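Peptidoglycan recognition protein-LC isoform LCx (Drosophila melanogaster, PDB 2F2L) binds a peptidoglycan monomer with a meso-diaminopimelate stem peptide in an amidase-like domain, consistent with a role in sensing bacterial cell walls. Local coordinates at residues L4-A7 with E8-G11; R47-V50 with V51-F54; P110-R113 with Q114-C118; R136-G139 with H140-S144. One frame throughout, in Å; residues are numbered along the deposited sequence.

All four contacts are local ones, and they follow one another along the chain in numerical order. Interaction 1 and interaction 2 touch: Trp9 CH2 lies 3.5 Å from Val48 CG1, which packs the turn after strand 3-4 against helix 41-58; the centres of the two interactions are about 12 Å apart. Interactions 2 and 4 both reach the bound muropeptide although their nearest atoms are about 11 Å apart. Interaction 2 meets its anhydro sugar through Val51 and Phe54, and interaction 4 a stem-peptide carboxylate through His140 and Ser144. Interaction 3 opens helix 112-127, with nearest atoms about 9 Å from interaction 2 and 6 Å from interaction 4; its Gln114 side chain stays about 12 Å from the ligand.

Interaction 1. Residues L4-A7 with E8-G11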
# COMPACT_ATOMS: atom_id res chain seq x y z
N LEU B 4 0.94 -23.56 2.40
CA LEU B 4 1.82 -23.27 3.53
C LEU B 4 1.01 -22.69 4.69
O LEU B 4 0.40 -21.63 4.56
CB LEU B 4 2.92 -22.28 3.12
CG LEU B 4 3.98 -22.78 2.16
CD1 LEU B 4 4.95 -21.65 1.79
CD2 LEU B 4 4.73 -23.96 2.78
N LYS B 5 1.03 -23.37 5.82
CA LYS B 5 0.37 -22.89 7.03
C LYS B 5 0.99 -21.59 7.56
O LYS B 5 2.15 -21.26 7.25
CB LYS B 5 0.41 -23.94 8.11
CG LYS B 5 -0.41 -25.16 7.78
CD LYS B 5 -0.25 -26.25 8.84
CE LYS B 5 -1.01 -27.48 8.43
NZ LYS B 5 -1.18 -28.42 9.59
N VAL B 6 0.22 -20.87 8.38
CA VAL B 6 0.68 -19.58 8.94
C VAL B 6 2.10 -19.71 9.52
O VAL B 6 2.99 -18.91 9.18
CB VAL B 6 -0.29 -19.02 10.01
CG1 VAL B 6 0.26 -17.73 10.62
CG2 VAL B 6 -1.67 -18.78 9.39
N ALA B 7 2.30 -20.73 10.33
CA ALA B 7 3.59 -20.96 10.97
C ALA B 7 4.69 -21.23 9.95
O ALA B 7 5.85 -20.86 10.16
CB ALA B 7 3.49 -22.11 11.96
N GLU B 8 4.34 -21.89 8.85
CA GLU B 8 5.31 -22.26 7.83
C GLU B 8 5.80 -21.05 7.02
O GLU B 8 6.93 -21.08 6.53
CB GLU B 8 4.78 -23.37 6.93
CG GLU B 8 4.76 -24.73 7.65
CD GLU B 8 3.88 -25.77 6.99
OE1 GLU B 8 3.86 -26.92 7.49
OE2 GLU B 8 3.19 -25.47 5.99
N TRP B 9 4.98 -20.01 6.87
CA TRP B 9 5.47 -18.76 6.28
C TRP B 9 5.92 -17.72 7.32
O TRP B 9 6.23 -16.58 6.99
CB TRP B 9 4.49 -18.16 5.24
CG TRP B 9 3.07 -17.94 5.61
CD1 TRP B 9 2.01 -18.74 5.29
CD2 TRP B 9 2.51 -16.79 6.27
NE1 TRP B 9 0.84 -18.18 5.73
CE2 TRP B 9 1.12 -16.99 6.35
CE3 TRP B 9 3.06 -15.62 6.82
CZ2 TRP B 9 0.27 -16.06 6.95
CZ3 TRP B 9 2.22 -14.70 7.41
CH2 TRP B 9 0.84 -14.93 7.48
N GLY B 10 6.00 -18.14 8.57
CA GLY B 10 6.55 -17.28 9.61
C GLY B 10 5.59 -16.25 10.17
O GLY B 10 6.02 -15.28 10.78
N GLY B 11 4.29 -16.48 10.02
CA GLY B 11 3.28 -15.53 10.48
C GLY B 11 2.86 -15.71 11.93
O GLY B 11 3.18 -16.72 12.56
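Glu8 reaches back across the turn, and its OE2 accepts the backbone N of Lys5 at 3.0 Å (N-H...O 154°). The donor meets the oxygen from above the carboxylate plane. In the other direction, Lys5 O takes Trp9 N at 3.1 Å and Glu8 N more weakly, at a bent angle. Val6 O is gripped chiefly by Gly11 N, 2.9 Å away at 161°, with a weak second share of Trp9 N. Together with the weak bond from Gly10 N to Ala7 O at 3.2 Å, the 11-to-6 bond completes a Schellman motif, with Gly10 at its left-handed position (phi 81°) and Val6 CG1 packed 3.5 Å from Gly11 C. This motif closes the turn that follows strand 3-4. The Trp9 indole lies against the first half of the turn: Val6 CA sits 3.8 Å from the centroid of the five-membered ring, over one face in a CH-pi contact, while Leu4 O lies at the ring edge, 3.4 Å from Trp9 CD1. The indole NE1 finds its acceptor outside the turn, in Glu78 O on strand 76-78, and Glu8 O receives a bond from Arg41 of helix 41-58.

Interaction 2. Residues R47-V50 with V51-F54; sequences RVNV and VQSF. With MLD (glcnac(beta1-4)-murnac(1,6-anhydro)-L-ala-gamma-D-glu-meso-a2pm-D-ala), chain G.
Val51 lies against Arg47 one turn earlier in helix 41-58: its N donates to Arg47 O at 3.1 Å, and its CG2 turns back along the helix to lie 3.3 Å from the same oxygen. The other branch, CG1, lies trans to the backbone N (chi1 170°) and approaches CAF, the N-acetyl methyl of the bound muropeptide's anhydro sugar, at 3.9 Å. Phe54 leaves the helix on this ligand-facing side too, its N donating to Val50 O (2.9 Å, N-H...O 167°); these straight i to i+4 bonds fix where each side chain departs. The Phe54 ring extends past the acetyl group: CD2 is 3.8 Å from its oxygen OAG, and CE2 is 3.7 Å from OA6, the anhydro bridge oxygen, which approaches the ring obliquely. Trp59 meets the Phe54 ring with the two planes at about 80°, which probably helps to set its orientation. Gln52 OE1 accepts from Arg12 N, and Ser53 OG is hydrogen-bonded to Asp57 OD2. Val51 and Phe54 also pack on apolar side chains of another protein chain, placing this side of the helix at an interface. Lacking polar groups, these two side chains meet the sugar through apolar, van der Waals contact; hydrogen bonds to the muropeptide are made by other residues, among them Tyr66 and His55.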
# COMPACT_ATOMS: atom_id res chain seq x y z
N ARG B 47 6.09 -10.91 1.49
CA ARG B 47 4.89 -10.14 1.12
C ARG B 47 3.72 -10.41 2.02
O ARG B 47 2.95 -9.49 2.31
CB ARG B 47 4.46 -10.43 -0.34
CG ARG B 47 5.52 -10.14 -1.37
CD ARG B 47 5.60 -8.69 -1.75
NE ARG B 47 6.48 -8.54 -2.90
CZ ARG B 47 7.79 -8.29 -2.84
NH1 ARG B 47 8.39 -8.11 -1.68
NH2 ARG B 47 8.49 -8.20 -3.96
N VAL B 48 3.56 -11.66 2.45
CA VAL B 48 2.41 -12.05 3.25
C VAL B 48 2.56 -11.59 4.69
O VAL B 48 1.58 -11.21 5.34
CB VAL B 48 2.17 -13.58 3.20
CG1 VAL B 48 1.01 -13.96 4.10
CG2 VAL B 48 1.90 -14.03 1.76
N ASN B 49 3.79 -11.63 5.20
CA ASN B 49 4.09 -11.02 6.50
C ASN B 49 3.72 -9.53 6.57
O ASN B 49 3.14 -9.09 7.55
CB ASN B 49 5.55 -11.25 6.90
CG ASN B 49 5.76 -12.64 7.48
OD1 ASN B 49 6.44 -13.49 6.90
ND2 ASN B 49 5.14 -12.89 8.63
N VAL B 50 4.08 -8.77 5.54
CA VAL B 50 3.75 -7.35 5.49
C VAL B 50 2.23 -7.16 5.45
O VAL B 50 1.70 -6.32 6.16
CB VAL B 50 4.43 -6.62 4.31
CG1 VAL B 50 4.01 -5.16 4.26
CG2 VAL B 50 5.95 -6.69 4.45
N VAL B 51 1.54 -7.96 4.64
CA VAL B 51 0.08 -7.94 4.61
C VAL B 51 -0.51 -8.21 6.00
O VAL B 51 -1.43 -7.51 6.42
CB VAL B 51 -0.52 -8.92 3.56
CG1 VAL B 51 -2.07 -9.06 3.73
CG2 VAL B 51 -0.18 -8.47 2.12
N GLN B 52 0.03 -9.21 6.71
CA GLN B 52 -0.48 -9.55 8.05
C GLN B 52 -0.32 -8.38 9.03
O GLN B 52 -1.23 -8.07 9.81
CB GLN B 52 0.17 -10.81 8.62
CG GLN B 52 -0.38 -11.17 10.01
CD GLN B 52 0.09 -12.49 10.54
OE1 GLN B 52 1.30 -12.76 10.56
NE2 GLN B 52 -0.84 -13.30 11.04
N SER B 53 0.84 -7.72 8.97
CA SER B 53 1.10 -6.54 9.78
C SER B 53 0.14 -5.39 9.46
O SER B 53 -0.39 -4.72 10.34
CB SER B 53 2.54 -6.09 9.56
OG SER B 53 2.84 -5.04 10.46
N PHE B 54 -0.08 -5.15 8.18
CA PHE B 54 -1.06 -4.15 7.74
C PHE B 54 -2.46 -4.41 8.31
O PHE B 54 -3.15 -3.50 8.78
CB PHE B 54 -1.10 -4.13 6.20
CG PHE B 54 -1.73 -2.91 5.63
CD1 PHE B 54 -1.10 -1.69 5.71
CD2 PHE B 54 -2.94 -2.99 4.97
CE1 PHE B 54 -1.68 -0.55 5.18
CE2 PHE B 54 -3.53 -1.86 4.44
CZ PHE B 54 -2.91 -0.64 4.55
CAA MLD G . -5.62 -1.30 -6.74
CAB MLD G . -6.74 -1.52 -5.73
OAC MLD G . -7.29 -2.61 -5.64
N2 MLD G . -7.04 -0.45 -4.99
C2 MLD G . -8.10 -0.42 -3.99
C3 MLD G . -8.97 0.79 -4.30
O3 MLD G . -9.56 0.72 -5.62
C4 MLD G . -10.02 1.01 -3.21
O4 MLD G . -10.65 2.25 -3.48
C5 MLD G . -9.33 1.08 -1.85
C6 MLD G . -10.27 1.17 -0.63
O6 MLD G . -9.45 1.47 0.54
O5 MLD G . -8.62 -0.14 -1.66
C1 MLD G . -7.52 -0.29 -2.59
O1 MLD G . -6.83 -1.47 -2.27
CA4 MLD G . -6.06 -1.34 -1.05
CA5 MLD G . -4.79 -0.50 -1.14
OA5 MLD G . -3.56 -1.25 -0.82
CA6 MLD G . -4.93 0.36 0.06
OA6 MLD G . -4.48 -0.45 1.12
CA1 MLD G . -3.84 -1.63 0.54
CA2 MLD G . -4.85 -2.78 0.56
NAD MLD G . -4.12 -4.07 0.62
CAE MLD G . -4.33 -4.97 1.57
CAF MLD G . -3.48 -6.21 1.45
OAG MLD G . -5.16 -4.84 2.47
CA3 MLD G . -5.73 -2.77 -0.68
OAH MLD G . -6.99 -3.49 -0.46
CAI MLD G . -7.01 -4.84 -0.99
CAJ MLD G . -7.51 -4.90 -2.42
CAL MLD G . -7.93 -5.72 -0.12
OAM MLD G . -8.11 -6.88 -0.47
N MLD G . -8.47 -5.19 0.98
CA MLD G . -9.34 -5.93 1.91
CB MLD G . -8.39 -6.56 2.94
C MLD G . -10.24 -4.90 2.62
O MLD G . -9.74 -3.92 3.16
NAN MLD G . -11.54 -5.17 2.55
CAO MLD G . -12.61 -4.34 3.14
CAP MLD G . -13.75 -4.08 2.11
OBA MLD G . -14.84 -3.76 2.59
OAQ MLD G . -13.56 -4.24 0.88
CBB MLD G . -13.27 -5.13 4.27
CBC MLD G . -12.40 -5.35 5.49
CBD MLD G . -13.23 -6.08 6.56
OBE MLD G . -14.20 -6.78 6.26
NBF MLD G . -12.84 -5.88 7.80
CBG MLD G . -13.52 -6.50 8.95
CBH MLD G . -14.93 -5.88 9.11
OBI MLD G . -15.10 -4.67 9.02
NBJ MLD G . -15.91 -6.76 9.30
CBK MLD G . -17.33 -6.38 9.50
CBL MLD G . -17.80 -6.99 10.83
CBM MLD G . -18.27 -6.88 8.38
OBO MLD G . -17.94 -7.89 7.72
OBN MLD G . -19.34 -6.23 8.24
CBP MLD G . -12.65 -6.31 10.20
CBQ MLD G . -13.08 -7.24 11.35
CBR MLD G . -12.11 -7.14 12.53
CBS MLD G . -12.14 -8.38 13.43
CBT MLD G . -11.46 -9.55 12.71
OBV MLD G . -10.22 -9.50 12.62
OBU MLD G . -12.18 -10.47 12.28
NBW MLD G . -13.53 -8.73 13.75

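Interaction 3. Residues P110-R113 with Q114-C118; sequences PNER and QLEAC
Asn111 is the N-cap of helix 112-127, and its OD1 accepts Gln114 N at 2.8 Å (N-H...O 158°), nearly in line with the side-chain C=O. A chi1 of 76° sets CG between the backbone N and the carbonyl carbon, which turns the amide over the helix end. A water links Gln114 OE1, to which it donates at 2.6 Å, weakly to Asn111 N. Asn111 O starts the regular series, taking Leu115 N at 3.0 Å. Just before the cap, Pro110 CG meets Leu115 CD2 at 3.6 Å, a hydrophobic staple between the N' and N4 positions. On the exposed side, Glu112 and Glu116 run side by side with carboxylate planes 72° apart; OE1 of Glu112 and OE2 of Glu116 are 3.9 Å apart, and a second water donates to Glu112 OE1 (2.6 Å) and Glu116 OE1 (3.2 Å), probably easing their repulsion. The staple packs between Phe101 of strand 97-101 and Ile156 of helix 151-157, while Gln114 NE2 ties the helix start to Val70 O of strand 68-70 and to Ile102 O just past strand 97-101.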
# COMPACT_ATOMS: atom_id res chain seq x y z
N PRO B 110 -2.24 -12.13 -13.87
CA PRO B 110 -1.56 -13.05 -12.96
C PRO B 110 -0.85 -14.13 -13.78
O PRO B 110 -1.25 -14.43 -14.91
CB PRO B 110 -2.71 -13.65 -12.15
CG PRO B 110 -3.88 -13.54 -13.05
CD PRO B 110 -3.71 -12.23 -13.75
N ASN B 111 0.19 -14.72 -13.22
CA ASN B 111 0.99 -15.67 -13.98
C ASN B 111 0.40 -17.09 -13.99
O ASN B 111 -0.56 -17.41 -13.27
CB ASN B 111 2.47 -15.61 -13.57
CG ASN B 111 2.77 -16.29 -12.25
OD1 ASN B 111 2.12 -17.27 -11.86
ND2 ASN B 111 3.79 -15.81 -11.57
N GLU B 112 0.95 -17.92 -14.87
CA GLU B 112 0.45 -19.26 -15.10
C GLU B 112 0.34 -20.10 -13.80
O GLU B 112 -0.67 -20.80 -13.57
CB GLU B 112 1.35 -19.93 -16.11
CG GLU B 112 1.15 -21.42 -16.32
CD GLU B 112 2.15 -22.00 -17.28
OE1 GLU B 112 2.47 -23.19 -17.16
OE2 GLU B 112 2.61 -21.25 -18.18
N ARG B 113 1.36 -20.01 -12.97
CA ARG B 113 1.41 -20.78 -11.72
C ARG B 113 0.41 -20.30 -10.69
O ARG B 113 -0.21 -21.10 -9.99
CB ARG B 113 2.84 -20.76 -11.15
CG ARG B 113 3.72 -21.79 -11.81
CD ARG B 113 5.20 -21.46 -11.76
NE ARG B 113 5.76 -21.58 -10.43
CZ ARG B 113 6.86 -22.26 -10.08
NH1 ARG B 113 7.57 -22.96 -10.95
NH2 ARG B 113 7.24 -22.22 -8.81
N GLN B 114 0.21 -18.98 -10.64
CA GLN B 114 -0.73 -18.37 -9.71
C GLN B 114 -2.17 -18.79 -10.05
O GLN B 114 -2.97 -19.16 -9.16
CB GLN B 114 -0.57 -16.85 -9.78
CG GLN B 114 -0.84 -16.11 -8.54
CD GLN B 114 -0.50 -14.65 -8.63
OE1 GLN B 114 -0.26 -14.12 -9.71
NE2 GLN B 114 -0.49 -13.97 -7.48
N LEU B 115 -2.50 -18.75 -11.34
CA LEU B 115 -3.82 -19.17 -11.79
C LEU B 115 -4.04 -20.66 -11.53
O LEU B 115 -5.09 -21.06 -11.01
CB LEU B 115 -4.00 -18.84 -13.28
CG LEU B 115 -4.15 -17.35 -13.59
CD1 LEU B 115 -4.01 -17.09 -15.09
CD2 LEU B 115 -5.48 -16.79 -13.07
N GLU B 116 -3.05 -21.48 -11.84
CA GLU B 116 -3.11 -22.92 -11.56
C GLU B 116 -3.32 -23.21 -10.06
O GLU B 116 -4.16 -24.04 -9.70
CB GLU B 116 -1.87 -23.63 -12.12
CG GLU B 116 -1.93 -23.83 -13.65
CD GLU B 116 -0.66 -24.38 -14.26
OE1 GLU B 116 0.37 -24.50 -13.56
OE2 GLU B 116 -0.70 -24.68 -15.48
N ALA B 117 -2.58 -22.51 -9.20
CA ALA B 117 -2.72 -22.68 -7.74
C ALA B 117 -4.14 -22.39 -7.25
O ALA B 117 -4.70 -23.12 -6.45
CB ALA B 117 -1.73 -21.80 -7.00
N CYS B 118 -4.72 -21.30 -7.73
CA CYS B 118 -6.06 -20.91 -7.33
C CYS B 118 -7.11 -21.92 -7.80
O CYS B 118 -8.05 -22.24 -7.08
CB CYS B 118 -6.38 -19.52 -7.87
SG CYS B 118 -7.94 -18.86 -7.32
O HOH W 1 1.82 -13.04 -10.86
O HOH W 2 3.27 -24.08 -14.80

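Interaction 4. Residues R136-G139 with H140-S144. With MLD (glcnac(beta1-4)-murnac(1,6-anhydro)-L-ala-gamma-D-glu-meso-a2pm-D-ala), chain G.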
# COMPACT_ATOMS: atom_id res chain seq x y z
N ARG B 136 -20.72 -19.92 -5.81
CA ARG B 136 -20.67 -18.72 -6.65
C ARG B 136 -19.35 -17.96 -6.39
O ARG B 136 -18.95 -17.78 -5.23
CB ARG B 136 -21.89 -17.83 -6.38
CG ARG B 136 -23.21 -18.50 -6.78
CD ARG B 136 -24.36 -17.51 -6.84
NE ARG B 136 -25.67 -18.16 -6.75
CZ ARG B 136 -26.83 -17.57 -7.04
NH1 ARG B 136 -26.87 -16.31 -7.45
NH2 ARG B 136 -27.97 -18.25 -6.92
N LEU B 137 -18.68 -17.57 -7.47
CA LEU B 137 -17.41 -16.86 -7.37
C LEU B 137 -17.59 -15.42 -7.83
O LEU B 137 -18.24 -15.17 -8.85
CB LEU B 137 -16.33 -17.55 -8.19
CG LEU B 137 -14.94 -16.91 -8.07
CD1 LEU B 137 -13.86 -17.95 -8.02
CD2 LEU B 137 -14.69 -15.94 -9.22
N TYR B 138 -17.02 -14.48 -7.06
CA TYR B 138 -17.10 -13.05 -7.35
C TYR B 138 -15.73 -12.38 -7.29
O TYR B 138 -14.85 -12.81 -6.56
CB TYR B 138 -18.01 -12.34 -6.34
CG TYR B 138 -19.39 -12.93 -6.20
CD1 TYR B 138 -20.43 -12.54 -7.04
CD2 TYR B 138 -19.65 -13.87 -5.21
CE1 TYR B 138 -21.68 -13.08 -6.90
CE2 TYR B 138 -20.90 -14.42 -5.07
CZ TYR B 138 -21.91 -14.04 -5.91
OH TYR B 138 -23.16 -14.60 -5.75
N GLY B 139 -15.58 -11.31 -8.07
CA GLY B 139 -14.48 -10.37 -7.87
C GLY B 139 -14.86 -9.47 -6.70
O GLY B 139 -16.03 -9.19 -6.49
N HIS B 140 -13.87 -9.07 -5.91
CA HIS B 140 -14.04 -8.13 -4.78
C HIS B 140 -14.87 -6.90 -5.20
O HIS B 140 -15.76 -6.47 -4.47
CB HIS B 140 -12.63 -7.74 -4.31
CG HIS B 140 -12.57 -6.96 -3.03
ND1 HIS B 140 -11.37 -6.50 -2.52
CD2 HIS B 140 -13.53 -6.54 -2.17
CE1 HIS B 140 -11.60 -5.84 -1.40
NE2 HIS B 140 -12.90 -5.86 -1.16
N ARG B 141 -14.58 -6.35 -6.38
CA ARG B 141 -15.29 -5.16 -6.86
C ARG B 141 -16.80 -5.29 -7.03
O ARG B 141 -17.49 -4.27 -7.09
CB ARG B 141 -14.70 -4.66 -8.18
CG ARG B 141 -14.55 -5.68 -9.27
CD ARG B 141 -13.26 -5.38 -10.02
NE ARG B 141 -13.53 -4.87 -11.32
CZ ARG B 141 -12.68 -4.20 -12.08
NH1 ARG B 141 -11.44 -3.86 -11.70
NH2 ARG B 141 -13.11 -3.85 -13.28
N GLN B 142 -17.32 -6.51 -7.13
CA GLN B 142 -18.77 -6.72 -7.25
C GLN B 142 -19.48 -6.52 -5.91
O GLN B 142 -20.68 -6.30 -5.88
CB GLN B 142 -19.06 -8.13 -7.81
CG GLN B 142 -18.43 -8.44 -9.16
CD GLN B 142 -18.62 -9.88 -9.59
OE1 GLN B 142 -17.68 -10.68 -9.55
NE2 GLN B 142 -19.84 -10.23 -10.00
N LEU B 143 -18.74 -6.60 -4.81
CA LEU B 143 -19.30 -6.56 -3.46
C LEU B 143 -18.85 -5.34 -2.62
O LEU B 143 -19.37 -5.11 -1.52
CB LEU B 143 -18.92 -7.86 -2.73
CG LEU B 143 -19.30 -9.16 -3.47
CD1 LEU B 143 -18.79 -10.37 -2.73
CD2 LEU B 143 -20.81 -9.27 -3.68
N SER B 144 -17.91 -4.58 -3.15
CA SER B 144 -17.28 -3.50 -2.43
C SER B 144 -16.78 -2.47 -3.47
O SER B 144 -16.53 -2.82 -4.63
CB SER B 144 -16.13 -4.08 -1.59
OG SER B 144 -15.25 -3.09 -1.13
CAA MLD G . -5.62 -1.30 -6.74
CAB MLD G . -6.74 -1.52 -5.73
OAC MLD G . -7.29 -2.61 -5.64
N2 MLD G . -7.04 -0.45 -4.99
C2 MLD G . -8.10 -0.42 -3.99
C3 MLD G . -8.97 0.79 -4.30
O3 MLD G . -9.56 0.72 -5.62
C4 MLD G . -10.02 1.01 -3.21
O4 MLD G . -10.65 2.25 -3.48
C5 MLD G . -9.33 1.08 -1.85
C6 MLD G . -10.27 1.17 -0.63
O6 MLD G . -9.45 1.47 0.54
O5 MLD G . -8.62 -0.14 -1.66
C1 MLD G . -7.52 -0.29 -2.59
O1 MLD G . -6.83 -1.47 -2.27
CA4 MLD G . -6.06 -1.34 -1.05
CA5 MLD G . -4.79 -0.50 -1.14
OA5 MLD G . -3.56 -1.25 -0.82
CA6 MLD G . -4.93 0.36 0.06
OA6 MLD G . -4.48 -0.45 1.12
CA1 MLD G . -3.84 -1.63 0.54
CA2 MLD G . -4.85 -2.78 0.56
NAD MLD G . -4.12 -4.07 0.62
CAE MLD G . -4.33 -4.97 1.57
CAF MLD G . -3.48 -6.21 1.45
OAG MLD G . -5.16 -4.84 2.47
CA3 MLD G . -5.73 -2.77 -0.68
OAH MLD G . -6.99 -3.49 -0.46
CAI MLD G . -7.01 -4.84 -0.99
CAJ MLD G . -7.51 -4.90 -2.42
CAL MLD G . -7.93 -5.72 -0.12
OAM MLD G . -8.11 -6.88 -0.47
N MLD G . -8.47 -5.19 0.98
CA MLD G . -9.34 -5.93 1.91
CB MLD G . -8.39 -6.56 2.94
C MLD G . -10.24 -4.90 2.62
O MLD G . -9.74 -3.92 3.16
NAN MLD G . -11.54 -5.17 2.55
CAO MLD G . -12.61 -4.34 3.14
CAP MLD G . -13.75 -4.08 2.11
OBA MLD G . -14.84 -3.76 2.59
OAQ MLD G . -13.56 -4.24 0.88
CBB MLD G . -13.27 -5.13 4.27
CBC MLD G . -12.40 -5.35 5.49
CBD MLD G . -13.23 -6.08 6.56
OBE MLD G . -14.20 -6.78 6.26
NBF MLD G . -12.84 -5.88 7.80
CBG MLD G . -13.52 -6.50 8.95
CBH MLD G . -14.93 -5.88 9.11
OBI MLD G . -15.10 -4.67 9.02
NBJ MLD G . -15.91 -6.76 9.30
CBK MLD G . -17.33 -6.38 9.50
CBL MLD G . -17.80 -6.99 10.83
CBM MLD G . -18.27 -6.88 8.38
OBO MLD G . -17.94 -7.89 7.72
OBN MLD G . -19.34 -6.23 8.24
CBP MLD G . -12.65 -6.31 10.20
CBQ MLD G . -13.08 -7.24 11.35
CBR MLD G . -12.11 -7.14 12.53
CBS MLD G . -12.14 -8.38 13.43
CBT MLD G . -11.46 -9.55 12.71
OBV MLD G . -10.22 -9.50 12.62
OBU MLD G . -12.18 -10.47 12.28
NBW MLD G . -13.53 -8.73 13.75
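Gln142 folds back on Gly139, the last residue of strand 135-139, and can be followed outward from its CB, which lies 3.5 Å from Gly139 O. CG passes the same oxygen at 3.7 Å, and the chain then runs extended to the amide. There OE1 accepts Gly139 N at 2.6 Å (N-H...O 158°), the donor tilted 23° from the plane of the amide carbonyl, and also takes Trp163 NE1, giving this oxygen two donors. The other branch, NE2, comes to the edge of the Tyr138 ring in its plane, 3.8 Å from CD1, with ring and amide planes 61° apart; its hydrogen bond goes to Ser164 O. A backbone bond from Gln142 N to Gly139 O, 3.0 Å, closes a beta turn over residues 139-142. His140 within the turn and Ser144 just after it reach the ligand, where His140 NE2 (2.7 Å) and Ser144 OG (2.9 Å) both donate to OAQ, a carboxylate oxygen of its D-glutamate. ND1 of His140 is hydrogen-bonded to Ser148 OG, which probably helps to hold the ring's rotation. Strand 135-139 is the outermost of its sheet in this chain, paired with strand 25-32, and helix 151-157 covers the turn through Tyr154, which touches Arg141 and Gln142.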